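Local coordinates for alpha-fucosidase GH29 (Fusarium graminearum, PDB 4PSR), which hydrolyses alpha-L-fucosides as a retaining-family GH29 glycoside hydrolase, probably releasing alpha-1,6-linked fucose from the core of glycoprotein glycans, at residues W133-N138 / H211-D216; L151-A156 / D216-D221; Y174-F179 / E202-W207. One frame throughout, in Å; residues are numbered along the deposited sequence.

Contact 1 of 3, residues W133-N138 / H211-D216; sequences WDSKVN and HREMLD
W133 and E213 meet where a loop of the TIM barrel lies against helix 200-218. The loop follows barrel strand 119-125 and leads to helix 151-161. Four donors of this loop close round the carboxylate of E213, two on each oxygen.

The first donor is the indole of W133. Its NE1 gives a hydrogen bond of 2.8 Å to E213 OE1, with an N-H...O angle of 157°. The oxygen lies near the ring plane, and the ring and carboxylate planes stand 77° apart. OE1 is met here on its anti side. One face of the same indole carries M214, whose CB sits over the six-membered ring, 3.8 Å from its centroid, in a CH-pi contact. The tail of M214 then bends away toward barrel strand 165-170.

S135 brings the second donor. Its OG is anti to its own backbone N (chi1 175°) and gives a hydrogen bond of 2.6 Å to the syn lone pair of E213 OE1. That OG also accepts from N138 N at 2.8 Å, which makes an ST motif and ties the serine into the turn of the loop.

The other oxygen takes two backbone groups. K136 N reaches E213 OE2 at 2.8 Å, from above the carboxylate plane. The ammonium of K136 stays apart: its NZ is 5.2 Å from OE2, so any attraction between the charges would act at a distance.

V137 completes the grip. Its N meets the syn lone pair of E213 OE2 at 3.1 Å. The extended glutamate chain and the valine side chain approach tip to tip, and V137 CG2 comes to 3.6 Å from E213 OE1.

Contact 2 of 3, residues L151-A156 / D216-D221; sequences LVKLWA and DHVQPD
H217 meets K153 at the C-terminal end of helix 200-218. The carbonyl O of H217 accepts a hydrogen bond of 3.0 Å from K153 NZ. The C=O...N angle is 167°, so the ammonium sits almost straight out from the carbonyl. It may also balance some of the negative end of the helix dipole. The lysine chain turns at chi2 (69°) and runs over one face of the H217 imidazole. K153 CD is 4.2 Å from the ring centroid, offset toward the rim, in a CH-pi contact. NE2 of the same ring is hydrogen-bonded to D150 OD2, just before helix 151-161.

V218 forms the apolar part. In the TIM barrel this joins two helices of the outer layer, 151-161 and 200-218, which lie beside strand 165-170. V218 CG1 is anti to its carbonyl carbon (chi1 -57°) and meets three side chains. It lies 3.8 Å from K153 CD and 4.1 Å from V152 CG1. A156 CB comes to 3.9 Å from V218 CB. L166 of that strand touches both A156 and V218.

Contact 3 of 3, residues Y174-F179 / E202-W207; sequences YNYNGF and EEDQLW
Y176 lies against E203 of helix 200-218, and its side chain can be followed from CB to the hydroxyl. CB faces the carboxylate end of the glutamate, 3.6 Å from E203 CD. The first torsion puts CG between the backbone N and the carbonyl carbon (chi1 63°). From CG onward the ring runs over the aliphatic part of E203. The CB of E203 sits over one face, offset toward the rim, 3.5 Å from the ring centroid, in a CH-pi contact. Its closest ring atom is Y176 CD2 at 3.4 Å. N177 ND2 lies over the opposite face.

This packing joins two parts of the TIM barrel. One is the short, weakly bonded helix 175-179, which follows barrel strand 165-170. The other is the N-terminal part of helix 200-218. Their short axes run at 114° to each other.

Further out, Y176 CE1 passes 3.7 Å from the carbonyl O of E203. At the tip, OH gives a hydrogen bond of 2.7 Å to D204 OD1, met on the anti side and 29° out of the carboxylate plane. D245 N donates to the same OD1. W207 CB lies near the ring plane, 3.7 Å from Y176 OH.

A water lies between N175 OD1 and E203 OE1, close enough to bond to either. The other glutamate oxygen, OE2, accepts a hydrogen bond from L198 N, and N175 ND2 gives hydrogen bonds to L194 O and H127 O.

All three contacts use helix 200-218 of the TIM-barrel domain. Contact 3 takes its N-terminal part, contact 1 its later turns and contact 2 its C-terminal end. The partners are the short helix 175-179, the loop after strand 119-125 and helix 151-161. Centres of contacts 1 and 2 are about 10 Å apart. They share D216, and W133 packs on both H217 and V152. Contact 3 lies, centre to centre, about 15 Å from contact 1, touching it through V137 and L206, and about 22 Å from contact 2. Along the chain contacts 1 and 2 interlock, and both span contact 3. One helix thus binds parts of the chain that follow two neighbouring barrel strands, 119-125 and 165-170.

Contact 1 of 3, residues W133-N138 / H211-D216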
loop_
_atom_site.group_PDB
_atom_site.type_symbol
_atom_site.label_atom_id
_atom_site.label_comp_id
_atom_site.label_asym_id
_atom_site.label_seq_id
_atom_site.Cartn_x
_atom_site.Cartn_y
_atom_site.Cartn_z
ATOM N N TRP A 133 -1.946 21.056 -9.343
ATOM C CA TRP A 133 -1.727 21.180 -10.799
ATOM C C TRP A 133 -2.330 22.522 -11.270
ATOM O O TRP A 133 -2.988 23.236 -10.502
ATOM C CB TRP A 133 -2.310 19.988 -11.572
ATOM C CG TRP A 133 -3.794 19.859 -11.459
ATOM C CD1 TRP A 133 -4.715 20.295 -12.369
ATOM C CD2 TRP A 133 -4.546 19.257 -10.383
ATOM N NE1 TRP A 133 -5.982 20.017 -11.925
ATOM C CE2 TRP A 133 -5.909 19.402 -10.702
ATOM C CE3 TRP A 133 -4.196 18.649 -9.161
ATOM C CZ2 TRP A 133 -6.928 18.929 -9.874
ATOM C CZ3 TRP A 133 -5.211 18.200 -8.322
ATOM C CH2 TRP A 133 -6.564 18.334 -8.692
ATOM N N ASP A 134 -2.087 22.876 -12.529
ATOM C CA ASP A 134 -2.661 24.071 -13.135
ATOM C C ASP A 134 -4.125 23.792 -13.397
ATOM O O ASP A 134 -4.468 23.173 -14.405
ATOM C CB ASP A 134 -1.944 24.355 -14.458
ATOM C CG ASP A 134 -2.276 25.710 -15.013
ATOM O OD1 ASP A 134 -3.199 26.355 -14.487
ATOM O OD2 ASP A 134 -1.599 26.128 -15.970
ATOM N N SER A 135 -4.997 24.217 -12.491
ATOM C CA SER A 135 -6.410 23.838 -12.512
ATOM C C SER A 135 -7.314 24.986 -12.944
ATOM O O SER A 135 -7.202 26.109 -12.421
ATOM C CB SER A 135 -6.824 23.360 -11.120
ATOM O OG SER A 135 -8.206 23.091 -11.049
ATOM N N LYS A 136 -8.175 24.713 -13.917
ATOM C CA LYS A 136 -9.241 25.645 -14.304
ATOM C C LYS A 136 -10.425 25.507 -13.356
ATOM O O LYS A 136 -11.080 26.493 -13.037
ATOM C CB LYS A 136 -9.671 25.429 -15.756
ATOM C CG LYS A 136 -8.520 25.669 -16.737
ATOM C CD LYS A 136 -8.857 25.315 -18.177
ATOM C CE LYS A 136 -7.598 25.330 -19.048
ATOM N NZ LYS A 136 -6.542 24.395 -18.552
ATOM N N VAL A 137 -10.697 24.291 -12.882
ATOM C CA VAL A 137 -11.878 24.110 -12.036
ATOM C C VAL A 137 -11.655 24.559 -10.598
ATOM O O VAL A 137 -12.628 24.813 -9.873
ATOM C CB VAL A 137 -12.438 22.648 -12.045
ATOM C CG1 VAL A 137 -12.791 22.204 -13.472
ATOM C CG2 VAL A 137 -11.499 21.671 -11.416
ATOM N N ASN A 138 -10.390 24.690 -10.181
ATOM C CA ASN A 138 -10.075 25.149 -8.829
ATOM C C ASN A 138 -8.957 26.184 -8.869
ATOM O O ASN A 138 -7.795 25.847 -9.099
ATOM C CB ASN A 138 -9.683 23.972 -7.923
ATOM C CG ASN A 138 -9.352 24.417 -6.524
ATOM O OD1 ASN A 138 -9.721 25.532 -6.112
ATOM N ND2 ASN A 138 -8.679 23.569 -5.772
ATOM N N HIS A 211 -10.720 15.218 -10.357
ATOM C CA HIS A 211 -10.150 13.979 -10.880
ATOM C C HIS A 211 -9.982 13.997 -12.395
ATOM O O HIS A 211 -8.927 13.641 -12.910
ATOM C CB HIS A 211 -11.041 12.782 -10.573
ATOM C CG HIS A 211 -10.775 12.088 -9.283
ATOM N ND1 HIS A 211 -9.498 11.803 -8.845
ATOM C CD2 HIS A 211 -11.622 11.548 -8.375
ATOM C CE1 HIS A 211 -9.573 11.108 -7.726
ATOM N NE2 HIS A 211 -10.852 10.936 -7.417
ATOM N N ARG A 212 -11.027 14.399 -13.103
ATOM C CA ARG A 212 -11.026 14.399 -14.561
ATOM C C ARG A 212 -9.923 15.295 -15.132
ATOM O O ARG A 212 -9.186 14.904 -16.044
ATOM C CB ARG A 212 -12.394 14.848 -15.085
ATOM C CG ARG A 212 -12.388 15.203 -16.566
ATOM C CD ARG A 212 -13.777 15.240 -17.173
ATOM N NE ARG A 212 -14.601 16.231 -16.502
ATOM C CZ ARG A 212 -15.817 16.594 -16.888
ATOM N NH1 ARG A 212 -16.474 17.505 -16.189
ATOM N NH2 ARG A 212 -16.376 16.043 -17.955
ATOM N N GLU A 213 -9.820 16.497 -14.589
ATOM C CA GLU A 213 -8.856 17.493 -15.062
ATOM C C GLU A 213 -7.448 16.987 -14.766
ATOM O O GLU A 213 -6.556 17.016 -15.628
ATOM C CB GLU A 213 -9.100 18.831 -14.378
ATOM C CG GLU A 213 -8.276 19.999 -14.927
ATOM C CD GLU A 213 -8.583 21.248 -14.151
ATOM O OE1 GLU A 213 -8.297 21.238 -12.932
ATOM O OE2 GLU A 213 -9.222 22.198 -14.692
ATOM N N MET A 214 -7.223 16.498 -13.544
ATOM C CA MET A 214 -5.904 16.014 -13.164
ATOM C C MET A 214 -5.508 14.833 -14.038
ATOM O O MET A 214 -4.369 14.746 -14.517
ATOM C CB MET A 214 -5.876 15.620 -11.664
ATOM C CG MET A 214 -4.568 14.924 -11.197
ATOM S SD MET A 214 -4.487 13.168 -11.609
ATOM C CE MET A 214 -5.774 12.528 -10.530
ATOM N N LEU A 215 -6.421 13.907 -14.288
ATOM C CA LEU A 215 -5.989 12.667 -14.932
ATOM C C LEU A 215 -5.773 12.859 -16.440
ATOM O O LEU A 215 -4.901 12.205 -17.023
ATOM C CB LEU A 215 -6.921 11.505 -14.587
ATOM C CG LEU A 215 -8.315 11.405 -15.222
ATOM C CD1 LEU A 215 -8.244 10.751 -16.609
ATOM C CD2 LEU A 215 -9.291 10.645 -14.322
ATOM N N ASP A 216 -6.523 13.771 -17.052
ATOM C CA ASP A 216 -6.256 14.135 -18.436
ATOM C C ASP A 216 -4.944 14.923 -18.555
ATOM O O ASP A 216 -4.264 14.855 -19.585
ATOM C CB ASP A 216 -7.417 14.950 -19.031
ATOM C CG ASP A 216 -8.657 14.110 -19.367
ATOM O OD1 ASP A 216 -8.551 12.887 -19.625
ATOM O OD2 ASP A 216 -9.739 14.720 -19.420
#

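Contact 2 of 3, residues L151-A156 / D216-D221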
loop_
_atom_site.group_PDB
_atom_site.type_symbol
_atom_site.label_atom_id
_atom_site.label_comp_id
_atom_site.label_asym_id
_atom_site.label_seq_id
_atom_site.Cartn_x
_atom_site.Cartn_y
_atom_site.Cartn_z
ATOM N N LEU A 151 3.191 22.166 -9.852
ATOM C CA LEU A 151 3.995 21.188 -9.124
ATOM C C LEU A 151 3.711 19.782 -9.583
ATOM O O LEU A 151 4.645 19.000 -9.789
ATOM C CB LEU A 151 3.804 21.332 -7.607
ATOM C CG LEU A 151 4.200 22.702 -7.064
ATOM C CD1 LEU A 151 3.784 22.790 -5.591
ATOM C CD2 LEU A 151 5.685 22.964 -7.233
ATOM N N VAL A 152 2.435 19.456 -9.762
ATOM C CA VAL A 152 2.072 18.099 -10.172
ATOM C C VAL A 152 2.652 17.748 -11.560
ATOM O O VAL A 152 3.158 16.655 -11.738
ATOM C CB VAL A 152 0.558 17.899 -10.022
ATOM C CG1 VAL A 152 0.088 16.678 -10.746
ATOM C CG2 VAL A 152 0.199 17.805 -8.512
ATOM N N LYS A 153 2.583 18.671 -12.512
ATOM C CA LYS A 153 3.131 18.401 -13.842
ATOM C C LYS A 153 4.657 18.262 -13.801
ATOM O O LYS A 153 5.202 17.373 -14.454
ATOM C CB LYS A 153 2.681 19.455 -14.850
ATOM C CG LYS A 153 2.958 19.111 -16.312
ATOM C CD LYS A 153 2.115 17.953 -16.860
ATOM C CE LYS A 153 2.253 17.898 -18.376
ATOM N NZ LYS A 153 1.705 16.685 -19.011
ATOM N N LEU A 154 5.325 19.106 -13.014
ATOM C CA LEU A 154 6.786 19.031 -12.830
ATOM C C LEU A 154 7.157 17.631 -12.287
ATOM O O LEU A 154 8.071 16.961 -12.793
ATOM C CB LEU A 154 7.194 20.086 -11.784
ATOM C CG LEU A 154 8.424 20.976 -11.699
ATOM C CD1 LEU A 154 9.054 21.321 -13.021
ATOM C CD2 LEU A 154 7.945 22.248 -11.006
ATOM N N TRP A 155 6.472 17.183 -11.239
ATOM C CA TRP A 155 6.757 15.869 -10.690
ATOM C C TRP A 155 6.489 14.770 -11.699
ATOM O O TRP A 155 7.306 13.852 -11.854
ATOM C CB TRP A 155 5.919 15.580 -9.455
ATOM C CG TRP A 155 6.230 16.359 -8.190
ATOM C CD1 TRP A 155 5.350 17.130 -7.499
ATOM C CD2 TRP A 155 7.465 16.409 -7.463
ATOM N NE1 TRP A 155 5.954 17.652 -6.395
ATOM C CE2 TRP A 155 7.261 17.250 -6.360
ATOM C CE3 TRP A 155 8.723 15.849 -7.651
ATOM C CZ2 TRP A 155 8.255 17.495 -5.405
ATOM C CZ3 TRP A 155 9.716 16.108 -6.714
ATOM C CH2 TRP A 155 9.475 16.935 -5.612
ATOM N N ALA A 156 5.350 14.861 -12.382
ATOM C CA ALA A 156 4.968 13.804 -13.306
ATOM C C ALA A 156 5.975 13.673 -14.432
ATOM O O ALA A 156 6.378 12.570 -14.788
ATOM C CB ALA A 156 3.576 14.067 -13.882
ATOM N N ASP A 216 -6.523 13.771 -17.052
ATOM C CA ASP A 216 -6.256 14.135 -18.436
ATOM C C ASP A 216 -4.944 14.923 -18.555
ATOM O O ASP A 216 -4.264 14.855 -19.585
ATOM C CB ASP A 216 -7.417 14.950 -19.031
ATOM C CG ASP A 216 -8.657 14.110 -19.367
ATOM O OD1 ASP A 216 -8.551 12.887 -19.625
ATOM O OD2 ASP A 216 -9.739 14.720 -19.420
ATOM N N HIS A 217 -4.566 15.630 -17.493
ATOM C CA HIS A 217 -3.364 16.484 -17.484
ATOM C C HIS A 217 -2.072 15.685 -17.372
ATOM O O HIS A 217 -1.082 16.020 -18.014
ATOM C CB HIS A 217 -3.485 17.452 -16.293
ATOM C CG HIS A 217 -2.478 18.562 -16.254
ATOM N ND1 HIS A 217 -2.301 19.457 -17.290
ATOM C CD2 HIS A 217 -1.699 19.002 -15.238
ATOM C CE1 HIS A 217 -1.414 20.369 -16.927
ATOM N NE2 HIS A 217 -1.029 20.114 -15.688
ATOM N N VAL A 218 -2.064 14.625 -16.575
ATOM C CA VAL A 218 -0.832 13.870 -16.323
ATOM C C VAL A 218 -0.905 12.371 -16.611
ATOM O O VAL A 218 0.106 11.675 -16.511
ATOM C CB VAL A 218 -0.234 14.122 -14.897
ATOM C CG1 VAL A 218 0.027 15.581 -14.701
ATOM C CG2 VAL A 218 -1.127 13.541 -13.776
ATOM N N GLN A 219 -2.062 11.871 -17.020
ATOM C CA GLN A 219 -2.214 10.461 -17.382
ATOM C C GLN A 219 -1.625 9.464 -16.356
ATOM O O GLN A 219 -0.775 8.617 -16.690
ATOM C CB GLN A 219 -1.679 10.176 -18.798
ATOM C CG GLN A 219 -2.323 11.066 -19.871
ATOM C CD GLN A 219 -1.905 10.701 -21.300
ATOM O OE1 GLN A 219 -1.103 9.784 -21.519
ATOM N NE2 GLN A 219 -2.429 11.449 -22.280
ATOM N N PRO A 220 -2.102 9.537 -15.112
ATOM C CA PRO A 220 -1.545 8.657 -14.069
ATOM C C PRO A 220 -1.796 7.170 -14.303
ATOM O O PRO A 220 -2.867 6.784 -14.799
ATOM C CB PRO A 220 -2.282 9.106 -12.806
ATOM C CG PRO A 220 -3.591 9.646 -13.324
ATOM C CD PRO A 220 -3.287 10.278 -14.639
ATOM N N ASP A 221 -0.810 6.361 -13.939
ATOM C CA ASP A 221 -0.939 4.918 -13.939
ATOM C C ASP A 221 -1.746 4.406 -12.748
ATOM O O ASP A 221 -2.379 3.356 -12.853
ATOM C CB ASP A 221 0.450 4.310 -13.962
ATOM C CG ASP A 221 1.214 4.730 -15.190
ATOM O OD1 ASP A 221 0.776 4.351 -16.307
ATOM O OD2 ASP A 221 2.216 5.469 -15.066
#

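Contact 3 of 3, residues Y174-F179 / E202-W207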
loop_
_atom_site.group_PDB
_atom_site.type_symbol
_atom_site.label_atom_id
_atom_site.label_comp_id
_atom_site.label_asym_id
_atom_site.label_seq_id
_atom_site.Cartn_x
_atom_site.Cartn_y
_atom_site.Cartn_z
ATOM N N TYR A 174 -12.845 14.363 1.722
ATOM C CA TYR A 174 -13.082 14.784 3.107
ATOM C C TYR A 174 -13.098 16.307 3.232
ATOM O O TYR A 174 -13.666 16.879 4.179
ATOM C CB TYR A 174 -12.067 14.133 4.053
ATOM C CG TYR A 174 -12.259 14.402 5.519
ATOM C CD1 TYR A 174 -13.525 14.376 6.107
ATOM C CD2 TYR A 174 -11.168 14.599 6.343
ATOM C CE1 TYR A 174 -13.677 14.606 7.448
ATOM C CE2 TYR A 174 -11.316 14.832 7.703
ATOM C CZ TYR A 174 -12.574 14.813 8.256
ATOM O OH TYR A 174 -12.671 15.053 9.619
ATOM N N ASN A 175 -12.543 16.986 2.226
ATOM C CA ASN A 175 -12.576 18.441 2.173
ATOM C C ASN A 175 -13.951 19.057 2.473
ATOM O O ASN A 175 -14.014 20.068 3.186
ATOM C CB ASN A 175 -12.075 18.906 0.787
ATOM C CG ASN A 175 -12.252 20.380 0.567
ATOM O OD1 ASN A 175 -13.206 20.796 -0.101
ATOM N ND2 ASN A 175 -11.374 21.192 1.148
ATOM N N TYR A 176 -15.003 18.462 1.931
ATOM C CA TYR A 176 -16.356 18.978 2.111
ATOM C C TYR A 176 -17.211 18.064 2.952
ATOM O O TYR A 176 -18.443 18.260 3.008
ATOM C CB TYR A 176 -17.025 19.259 0.766
ATOM C CG TYR A 176 -17.264 18.088 -0.173
ATOM C CD1 TYR A 176 -16.268 17.665 -1.072
ATOM C CD2 TYR A 176 -18.522 17.457 -0.245
ATOM C CE1 TYR A 176 -16.506 16.654 -1.956
ATOM C CE2 TYR A 176 -18.751 16.409 -1.132
ATOM C CZ TYR A 176 -17.749 16.036 -2.004
ATOM O OH TYR A 176 -17.964 15.027 -2.917
ATOM N N ASN A 177 -16.590 17.065 3.586
ATOM C CA ASN A 177 -17.288 16.109 4.459
ATOM C C ASN A 177 -16.826 16.224 5.899
ATOM O O ASN A 177 -17.018 15.302 6.674
ATOM C CB ASN A 177 -17.161 14.664 3.939
ATOM C CG ASN A 177 -18.144 14.355 2.852
ATOM O OD1 ASN A 177 -19.346 14.189 3.129
ATOM N ND2 ASN A 177 -17.686 14.251 1.625
ATOM N N GLY A 178 -16.229 17.351 6.270
ATOM C CA GLY A 178 -15.933 17.650 7.653
ATOM C C GLY A 178 -14.550 18.181 7.948
ATOM O O GLY A 178 -14.348 18.771 8.996
ATOM N N PHE A 179 -13.587 18.011 7.047
ATOM C CA PHE A 179 -12.224 18.449 7.368
ATOM C C PHE A 179 -12.170 19.870 7.901
ATOM O O PHE A 179 -11.498 20.141 8.888
ATOM C CB PHE A 179 -11.351 18.348 6.115
ATOM C CG PHE A 179 -9.869 18.600 6.350
ATOM C CD1 PHE A 179 -9.081 17.681 7.018
ATOM C CD2 PHE A 179 -9.270 19.740 5.839
ATOM C CE1 PHE A 179 -7.715 17.886 7.194
ATOM C CE2 PHE A 179 -7.902 19.944 6.006
ATOM C CZ PHE A 179 -7.142 19.023 6.684
ATOM N N GLU A 202 -22.656 20.897 -5.932
ATOM C CA GLU A 202 -21.511 21.525 -6.568
ATOM C C GLU A 202 -20.232 20.867 -6.079
ATOM O O GLU A 202 -19.298 20.686 -6.875
ATOM C CB GLU A 202 -21.481 23.014 -6.265
ATOM C CG GLU A 202 -22.612 23.761 -6.957
ATOM C CD GLU A 202 -22.638 25.245 -6.659
ATOM O OE1 GLU A 202 -21.579 25.807 -6.283
ATOM O OE2 GLU A 202 -23.743 25.828 -6.821
ATOM N N GLU A 203 -20.174 20.503 -4.801
ATOM C CA GLU A 203 -18.974 19.850 -4.244
ATOM C C GLU A 203 -18.808 18.471 -4.865
ATOM O O GLU A 203 -17.681 18.078 -5.189
ATOM C CB GLU A 203 -19.030 19.710 -2.710
ATOM C CG GLU A 203 -18.980 21.031 -1.943
ATOM C CD GLU A 203 -17.635 21.688 -1.856
ATOM O OE1 GLU A 203 -16.658 21.146 -2.444
ATOM O OE2 GLU A 203 -17.522 22.757 -1.193
ATOM N N ASP A 204 -19.897 17.712 -5.007
ATOM C CA ASP A 204 -19.832 16.390 -5.625
ATOM C C ASP A 204 -19.350 16.503 -7.074
ATOM O O ASP A 204 -18.536 15.718 -7.560
ATOM C CB ASP A 204 -21.190 15.657 -5.529
ATOM C CG ASP A 204 -21.479 15.111 -4.132
ATOM O OD1 ASP A 204 -20.557 14.553 -3.500
ATOM O OD2 ASP A 204 -22.653 15.245 -3.684
ATOM N N GLN A 205 -19.856 17.494 -7.788
ATOM C CA GLN A 205 -19.411 17.728 -9.142
ATOM C C GLN A 205 -17.923 18.102 -9.187
ATOM O O GLN A 205 -17.207 17.624 -10.086
ATOM C CB GLN A 205 -20.269 18.832 -9.810
ATOM C CG GLN A 205 -19.877 19.126 -11.246
ATOM C CD GLN A 205 -20.262 17.987 -12.181
ATOM O OE1 GLN A 205 -21.434 17.609 -12.251
ATOM N NE2 GLN A 205 -19.300 17.441 -12.912
ATOM N N LEU A 206 -17.484 18.944 -8.268
ATOM C CA LEU A 206 -16.097 19.380 -8.185
ATOM C C LEU A 206 -15.188 18.200 -7.859
ATOM O O LEU A 206 -14.048 18.139 -8.375
ATOM C CB LEU A 206 -15.957 20.517 -7.164
ATOM C CG LEU A 206 -14.559 21.101 -6.994
ATOM C CD1 LEU A 206 -14.073 21.744 -8.295
ATOM C CD2 LEU A 206 -14.540 22.135 -5.877
ATOM N N TRP A 207 -15.649 17.240 -7.063
ATOM C CA TRP A 207 -14.830 16.055 -6.754
ATOM C C TRP A 207 -14.461 15.336 -8.039
ATOM O O TRP A 207 -13.294 14.979 -8.277
ATOM C CB TRP A 207 -15.600 15.124 -5.810
ATOM C CG TRP A 207 -14.863 13.844 -5.481
ATOM C CD1 TRP A 207 -13.999 13.635 -4.443
ATOM C CD2 TRP A 207 -14.950 12.610 -6.197
ATOM N NE1 TRP A 207 -13.520 12.333 -4.491
ATOM C CE2 TRP A 207 -14.069 11.689 -5.561
ATOM C CE3 TRP A 207 -15.662 12.195 -7.326
ATOM C CZ2 TRP A 207 -13.929 10.366 -5.999
ATOM C CZ3 TRP A 207 -15.509 10.891 -7.769
ATOM C CH2 TRP A 207 -14.638 9.986 -7.104
HETATM O O HOH W 1 -14.362 22.114 -2.109
#